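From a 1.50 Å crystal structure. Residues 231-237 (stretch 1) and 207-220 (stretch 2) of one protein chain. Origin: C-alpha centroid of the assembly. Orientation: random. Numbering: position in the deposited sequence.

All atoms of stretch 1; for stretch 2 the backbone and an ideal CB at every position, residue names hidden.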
ATOM      1  N   MET A 231      24.870  11.983  -8.995  1.00 16.28           N
ATOM      2  CA  MET A 231      24.030  11.509  -7.902  1.00 13.63           C
ATOM      3  C   MET A 231      23.598  10.067  -8.143  1.00 13.97           C
ATOM      4  O   MET A 231      23.006   9.748  -9.176  1.00 16.21           O
ATOM      5  CB  MET A 231      22.797  12.402  -7.770  1.00 13.98           C
ATOM      6  CG  MET A 231      21.779  11.895  -6.752  1.00 12.22           C
ATOM      7  SD  MET A 231      20.410  13.034  -6.484  1.00 14.25           S
ATOM      8  CE  MET A 231      21.263  14.428  -5.725  1.00 15.08           C
ATOM      9  N   VAL A 232      23.895   9.190  -7.186  1.00 13.07           N
ATOM     10  CA  VAL A 232      23.477   7.803  -7.282  1.00 11.94           C
ATOM     11  C   VAL A 232      22.392   7.538  -6.249  1.00 12.29           C
ATOM     12  O   VAL A 232      22.597   7.728  -5.040  1.00 15.96           O
ATOM     13  CB  VAL A 232      24.650   6.818  -7.065  1.00 13.29           C
ATOM     14  CG1 VAL A 232      24.143   5.362  -7.112  1.00 14.24           C
ATOM     15  CG2 VAL A 232      25.734   7.040  -8.120  1.00 15.04           C
ATOM     16  N   ALA A 233      21.225   7.134  -6.738  1.00 11.83           N
ATOM     17  CA  ALA A 233      20.134   6.767  -5.852  1.00 12.84           C
ATOM     18  C   ALA A 233      20.268   5.287  -5.539  1.00 13.91           C
ATOM     19  O   ALA A 233      19.854   4.432  -6.323  1.00 13.31           O
ATOM     20  CB  ALA A 233      18.782   7.071  -6.502  1.00 12.59           C
ATOM     21  N   PHE A 234      20.895   4.986  -4.405  1.00 13.44           N
ATOM     22  CA  PHE A 234      21.008   3.608  -3.941  1.00 11.04           C
ATOM     23  C   PHE A 234      19.682   3.161  -3.365  1.00 10.99           C
ATOM     24  O   PHE A 234      19.123   3.830  -2.486  1.00 12.02           O
ATOM     25  CB  PHE A 234      22.078   3.501  -2.853  1.00 12.58           C
ATOM     26  CG  PHE A 234      23.465   3.738  -3.360  1.00 14.76           C
ATOM     27  CD1 PHE A 234      24.118   2.760  -4.092  1.00 13.49           C
ATOM     28  CD2 PHE A 234      24.109   4.940  -3.117  1.00 13.04           C
ATOM     29  CE1 PHE A 234      25.414   2.971  -4.568  1.00 13.77           C
ATOM     30  CE2 PHE A 234      25.408   5.166  -3.599  1.00 13.61           C
ATOM     31  CZ  PHE A 234      26.056   4.180  -4.325  1.00 14.11           C
ATOM     32  N   ASN A 235      19.187   2.022  -3.844  1.00 13.13           N
ATOM     33  CA  ASN A 235      17.946   1.472  -3.322  1.00 12.92           C
ATOM     34  C   ASN A 235      18.170   0.794  -1.968  1.00 12.66           C
ATOM     35  O   ASN A 235      18.696  -0.321  -1.896  1.00 14.12           O
ATOM     36  CB  ASN A 235      17.337   0.493  -4.325  1.00 12.44           C
ATOM     37  CG  ASN A 235      15.979  -0.015  -3.877  1.00 13.74           C
ATOM     38  OD1 ASN A 235      15.407   0.498  -2.919  1.00 14.01           O
ATOM     39  ND2 ASN A 235      15.450  -1.015  -4.580  1.00 13.47           N
ATOM     40  N   ILE A 236      17.772   1.477  -0.904  1.00 10.63           N
ATOM     41  CA  ILE A 236      17.997   0.973   0.445  1.00 11.18           C
ATOM     42  C   ILE A 236      16.754   0.331   1.045  1.00 11.68           C
ATOM     43  O   ILE A 236      16.763  -0.058   2.215  1.00 12.91           O
ATOM     44  CB  ILE A 236      18.492   2.073   1.407  1.00 13.32           C
ATOM     45  CG1 ILE A 236      17.416   3.148   1.577  1.00 12.89           C
ATOM     46  CG2 ILE A 236      19.816   2.673   0.904  1.00 13.95           C
ATOM     47  CD1 ILE A 236      17.702   4.145   2.710  1.00 13.77           C
ATOM     48  N   THR A 237      15.697   0.214   0.240  1.00 13.31           N
ATOM     49  CA  THR A 237      14.451  -0.437   0.670  1.00 13.29           C
ATOM     50  C   THR A 237      14.735  -1.672   1.519  1.00 12.63           C
ATOM     51  O   THR A 237      15.424  -2.592   1.061  1.00 14.11           O
ATOM     52  CB  THR A 237      13.610  -0.876  -0.543  1.00 11.58           C
ATOM     53  OG1 THR A 237      13.311   0.262  -1.367  1.00 11.16           O
ATOM     54  CG2 THR A 237      12.302  -1.537  -0.084  1.00 12.81           C
ATOM     55  N   UNK A 207      25.330  -7.263  -2.300  1.00 17.16           N
ATOM     56  CA  UNK A 207      24.726  -6.744  -1.074  1.00 17.21           C
ATOM     57  C   UNK A 207      24.921  -5.244  -0.971  1.00 18.37           C
ATOM     58  O   UNK A 207      25.938  -4.700  -1.405  1.00 18.52           O
ATOM     59  CB  UNK A 207      25.319  -7.436   0.155  1.00 17.21           C
ATOM     60  N   UNK A 208      23.926  -4.591  -0.395  1.00 18.65           N
ATOM     61  CA  UNK A 208      23.894  -3.147  -0.286  1.00 20.20           C
ATOM     62  C   UNK A 208      25.231  -2.579   0.175  1.00 20.35           C
ATOM     63  O   UNK A 208      25.775  -1.665  -0.452  1.00 23.52           O
ATOM     64  CB  UNK A 208      22.784  -2.721   0.677  1.00 20.20           C
ATOM     65  N   UNK A 209      25.775  -3.127   1.259  1.00 20.12           N
ATOM     66  CA  UNK A 209      27.016  -2.602   1.816  1.00 24.09           C
ATOM     67  C   UNK A 209      28.160  -2.621   0.798  1.00 22.26           C
ATOM     68  O   UNK A 209      28.792  -1.591   0.552  1.00 24.11           O
ATOM     69  CB  UNK A 209      27.411  -3.407   3.056  1.00 24.09           C
ATOM     70  N   UNK A 210      28.408  -3.781   0.193  1.00 18.94           N
ATOM     71  CA  UNK A 210      29.466  -3.908  -0.806  1.00 18.74           C
ATOM     72  C   UNK A 210      29.202  -3.029  -2.024  1.00 18.61           C
ATOM     73  O   UNK A 210      30.116  -2.417  -2.565  1.00 18.32           O
ATOM     74  CB  UNK A 210      29.609  -5.368  -1.240  1.00 18.74           C
ATOM     75  N   UNK A 211      27.948  -2.986  -2.459  1.00 17.36           N
ATOM     76  CA  UNK A 211      27.599  -2.225  -3.646  1.00 16.80           C
ATOM     77  C   UNK A 211      27.826  -0.728  -3.434  1.00 15.83           C
ATOM     78  O   UNK A 211      28.387  -0.056  -4.299  1.00 15.34           O
ATOM     79  CB  UNK A 211      26.142  -2.489  -4.031  1.00 16.80           C
ATOM     80  N   UNK A 212      27.398  -0.210  -2.285  1.00 16.20           N
ATOM     81  CA  UNK A 212      27.581   1.210  -1.991  1.00 14.70           C
ATOM     82  C   UNK A 212      29.062   1.569  -1.952  1.00 17.15           C
ATOM     83  O   UNK A 212      29.480   2.556  -2.550  1.00 16.92           O
ATOM     84  CB  UNK A 212      26.915   1.572  -0.662  1.00 14.70           C
ATOM     85  N   UNK A 213      29.848   0.765  -1.239  1.00 19.35           N
ATOM     86  CA  UNK A 213      31.284   1.027  -1.157  1.00 19.07           C
ATOM     87  C   UNK A 213      31.979   0.994  -2.523  1.00 18.55           C
ATOM     88  O   UNK A 213      32.755   1.896  -2.853  1.00 19.67           O
ATOM     89  CB  UNK A 213      31.939   0.004  -0.226  1.00 19.07           C
ATOM     90  N   UNK A 214      31.698  -0.027  -3.328  1.00 19.63           N
ATOM     91  CA  UNK A 214      32.353  -0.142  -4.632  1.00 18.46           C
ATOM     92  C   UNK A 214      31.922   0.967  -5.578  1.00 19.61           C
ATOM     93  O   UNK A 214      32.747   1.595  -6.234  1.00 18.98           O
ATOM     94  CB  UNK A 214      32.050  -1.504  -5.260  1.00 18.46           C
ATOM     95  N   UNK A 215      30.618   1.206  -5.649  1.00 17.81           N
ATOM     96  CA  UNK A 215      30.101   2.241  -6.534  1.00 16.06           C
ATOM     97  C   UNK A 215      30.590   3.640  -6.159  1.00 17.81           C
ATOM     98  O   UNK A 215      30.995   4.415  -7.029  1.00 18.40           O
ATOM     99  CB  UNK A 215      28.571   2.211  -6.523  1.00 16.06           C
ATOM    100  N   UNK A 216      30.554   3.974  -4.875  1.00 17.06           N
ATOM    101  CA  UNK A 216      30.964   5.313  -4.473  1.00 19.02           C
ATOM    102  C   UNK A 216      32.451   5.560  -4.719  1.00 19.03           C
ATOM    103  O   UNK A 216      32.856   6.689  -4.980  1.00 18.33           O
ATOM    104  CB  UNK A 216      30.639   5.535  -2.994  1.00 19.02           C
ATOM    105  N   UNK A 217      33.261   4.509  -4.641  1.00 20.58           N
ATOM    106  CA  UNK A 217      34.674   4.657  -4.984  1.00 19.96           C
ATOM    107  C   UNK A 217      34.833   5.206  -6.394  1.00 21.62           C
ATOM    108  O   UNK A 217      35.607   6.136  -6.626  1.00 22.15           O
ATOM    109  CB  UNK A 217      35.401   3.317  -4.855  1.00 19.96           C
ATOM    110  N   UNK A 218      34.095   4.622  -7.334  1.00 20.22           N
ATOM    111  CA  UNK A 218      34.121   5.077  -8.717  1.00 19.67           C
ATOM    112  C   UNK A 218      33.534   6.473  -8.869  1.00 19.86           C
ATOM    113  O   UNK A 218      34.081   7.304  -9.585  1.00 19.19           O
ATOM    114  CB  UNK A 218      33.359   4.094  -9.608  1.00 19.67           C
ATOM    115  N   UNK A 219      32.426   6.739  -8.188  1.00 17.67           N
ATOM    116  CA  UNK A 219      31.760   8.026  -8.307  1.00 16.96           C
ATOM    117  C   UNK A 219      32.639   9.157  -7.775  1.00 18.19           C
ATOM    118  O   UNK A 219      32.740  10.214  -8.393  1.00 19.33           O
ATOM    119  CB  UNK A 219      30.424   8.000  -7.561  1.00 16.96           C
ATOM    120  N   UNK A 220      33.282   8.920  -6.633  1.00 20.33           N
ATOM    121  CA  UNK A 220      34.187   9.908  -6.040  1.00 20.33           C
ATOM    122  C   UNK A 220      35.367  10.183  -6.968  1.00 22.00           C
ATOM    123  O   UNK A 220      35.724  11.336  -7.215  1.00 21.68           O
ATOM    124  CB  UNK A 220      34.689   9.427  -4.677  1.00 20.33           C
TER

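Stretch 2 is a helix from 208 onward, running nearly antiparallel (164°) to strand 233-235, with axes 9.9 Å apart at closest approach. Phe 234 points its ring at the helix, flanked along the chain by Val 232 and Ile 236, so the visible side asks mostly for apolar partners.

Position 207 precedes the helix, with phi/psi of -54/146 and nothing of stretch 1 near its CB. Ser, Asp, Thr or Pro would fit such a site. It is Pro 207, at the N-cap position; its O accepts the first helical bond, from the N of 211.

At 208 CA-to-CB points toward stretch 1, but the ideal CB still lies 5.4 Å from Asn 235 O. Ile 236 CG2 lies beyond, so a branched or long apolar chain, Leu, Met or Ile, suits the gap, though a polar chain with a donor could also be considered. Leu 208 (chi1 t, chi2 m) fills it: its CD2 comes 3.7 Å from Asn 235 O and 4.3 Å from Ile 236 CG2.

Positions 209 and 210 are out of reach, so stretch 1 leaves them free within helical limits; they are Ala 209 and Glu 210.

At 211 CB points sideways, and the ideal CB is 8.0 Å from Asn 235 O, a carbonyl within range of a long chain only. Lys or Arg could reach toward it, and Met could lie alongside. Arg 211 extends through chi1 and chi2, both t, until its NH2 stands 3.6 Å from Asn 235 O, and that oxygen lies at the edge of the guanidinium, near its plane. This is a polar approach rather than a hydrogen bond; NH2 bonds elsewhere in the structure.

Position 212 also points sideways, with its ideal CB 4.4 Å from Phe 234 CE1. A compact apolar residue, Val, Ala or Ile, suits the ring. Val 212 (chi1 t) lays CG2 over one face, 4.0 Å from the centroid of the Phe 234 ring and 19° off its normal, a CH-pi contact.

Position 213 points away and 214 is out of reach, so stretch 1 sets no demand and any helix-compatible residue, polar or small, would do; they are Arg 213 and Ala 214, neither touching stretch 1.

Position 215 points toward stretch 1, its ideal CB only 3.8 Å from Phe 234 CE1 and 5.5 Å from Val 232 CG1. Ala or Val would suit so close a site. In Val 215 (chi1 t), CG1 serves two neighbors, at 3.6 Å from Phe 234 CZ and 4.3 Å from Val 232 CG1.

At 216 CB points sideways, 5.0 Å from Phe 234 CZ, leaving room for Leu, Met or Ile. Met 216, with all three chi angles m, curls its sulfur to the ring edge: SD is 3.6 Å from Phe 234 CE2, a sulfur-aromatic contact.

Positions 217 and 218 are out of reach and could be polar; Ser 217 and Glu 218 fill them.

Position 219 points toward Val 232, its ideal CB 4.8 Å from Val 232 CG2. Val, Ile or Leu could close the gap. Val 219 does so, with its CG2 3.8 Å from Val 232 CG2.

Position 220 is out of reach and unconstrained here; it is Arg 220.

Stretch 2 (207-220) PLAERVRAVMSEVR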
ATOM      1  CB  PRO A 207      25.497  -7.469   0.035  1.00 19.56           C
ATOM      2  CG  PRO A 207      25.948  -8.741  -0.614  1.00 22.52           C
ATOM      3  CD  PRO A 207      26.280  -8.357  -2.028  1.00 20.83           C
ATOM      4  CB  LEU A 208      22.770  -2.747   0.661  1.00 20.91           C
ATOM      5  CG  LEU A 208      22.372  -1.279   0.800  1.00 24.99           C
ATOM      6  CD1 LEU A 208      23.385  -0.513   1.642  1.00 21.32           C
ATOM      7  CD2 LEU A 208      22.166  -0.645  -0.565  1.00 21.88           C
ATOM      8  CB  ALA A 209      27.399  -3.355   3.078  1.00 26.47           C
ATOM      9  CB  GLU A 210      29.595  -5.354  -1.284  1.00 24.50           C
ATOM     10  CG  GLU A 210      29.947  -6.363  -0.212  1.00 29.91           C
ATOM     11  CD  GLU A 210      30.004  -7.774  -0.770  1.00 35.17           C
ATOM     12  OE1 GLU A 210      30.315  -7.928  -1.973  1.00 38.70           O
ATOM     13  OE2 GLU A 210      29.737  -8.727  -0.008  1.00 40.47           O
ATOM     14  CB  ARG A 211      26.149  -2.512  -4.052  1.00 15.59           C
ATOM     15  CG  ARG A 211      25.780  -1.989  -5.430  1.00 18.16           C
ATOM     16  CD  ARG A 211      24.420  -2.497  -5.888  1.00 18.15           C
ATOM     17  NE  ARG A 211      23.304  -1.747  -5.315  1.00 16.97           N
ATOM     18  CZ  ARG A 211      22.524  -2.184  -4.330  1.00 15.55           C
ATOM     19  NH1 ARG A 211      22.751  -3.366  -3.759  1.00 14.03           N
ATOM     20  NH2 ARG A 211      21.522  -1.424  -3.896  1.00 16.97           N
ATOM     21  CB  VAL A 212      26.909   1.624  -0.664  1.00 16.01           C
ATOM     22  CG1 VAL A 212      27.318   3.040  -0.273  1.00 16.71           C
ATOM     23  CG2 VAL A 212      25.384   1.522  -0.781  1.00 16.32           C
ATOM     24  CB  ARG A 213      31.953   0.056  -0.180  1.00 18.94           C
ATOM     25  CG  ARG A 213      31.483   0.195   1.249  1.00 21.43           C
ATOM     26  CD  ARG A 213      32.245  -0.771   2.146  1.00 23.53           C
ATOM     27  NE  ARG A 213      32.046  -0.460   3.556  1.00 31.53           N
ATOM     28  CZ  ARG A 213      31.208  -1.113   4.351  1.00 30.40           C
ATOM     29  NH1 ARG A 213      30.495  -2.118   3.873  1.00 30.19           N
ATOM     30  NH2 ARG A 213      31.087  -0.765   5.625  1.00 38.86           N
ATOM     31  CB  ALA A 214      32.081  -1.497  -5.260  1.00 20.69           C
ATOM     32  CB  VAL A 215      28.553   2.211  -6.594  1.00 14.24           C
ATOM     33  CG1 VAL A 215      28.012   3.443  -7.299  1.00 17.14           C
ATOM     34  CG2 VAL A 215      28.076   0.941  -7.287  1.00 16.46           C
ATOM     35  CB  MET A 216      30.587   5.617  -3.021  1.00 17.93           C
ATOM     36  CG  MET A 216      29.093   5.901  -2.808  1.00 15.52           C
ATOM     37  SD  MET A 216      28.421   7.116  -3.966  1.00 16.64           S
ATOM     38  CE  MET A 216      29.558   8.485  -3.689  1.00 17.90           C
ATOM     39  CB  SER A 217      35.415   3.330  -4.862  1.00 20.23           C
ATOM     40  OG  SER A 217      36.788   3.518  -5.151  1.00 26.13           O
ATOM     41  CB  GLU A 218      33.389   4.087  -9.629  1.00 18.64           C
ATOM     42  CG  GLU A 218      34.093   2.745  -9.767  1.00 20.89           C
ATOM     43  CD  GLU A 218      35.337   2.822 -10.637  1.00 23.50           C
ATOM     44  OE1 GLU A 218      35.616   3.898 -11.209  1.00 22.10           O
ATOM     45  OE2 GLU A 218      36.031   1.795 -10.750  1.00 31.28           O
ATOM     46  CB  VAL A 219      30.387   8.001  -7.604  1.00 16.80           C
ATOM     47  CG1 VAL A 219      29.743   9.373  -7.610  1.00 20.37           C
ATOM     48  CG2 VAL A 219      29.485   6.976  -8.286  1.00 20.44           C
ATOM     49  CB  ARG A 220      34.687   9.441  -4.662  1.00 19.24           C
ATOM     50  CG  ARG A 220      33.599   9.383  -3.571  1.00 24.50           C
ATOM     51  CD  ARG A 220      34.166   9.092  -2.160  1.00 23.64           C
ATOM     52  NE  ARG A 220      34.997   7.888  -2.111  1.00 24.90           N
ATOM     53  CZ  ARG A 220      34.598   6.694  -1.671  1.00 23.94           C
ATOM     54  NH1 ARG A 220      33.366   6.511  -1.209  1.00 21.96           N
ATOM     55  NH2 ARG A 220      35.448   5.672  -1.675  1.00 25.77           N
TER
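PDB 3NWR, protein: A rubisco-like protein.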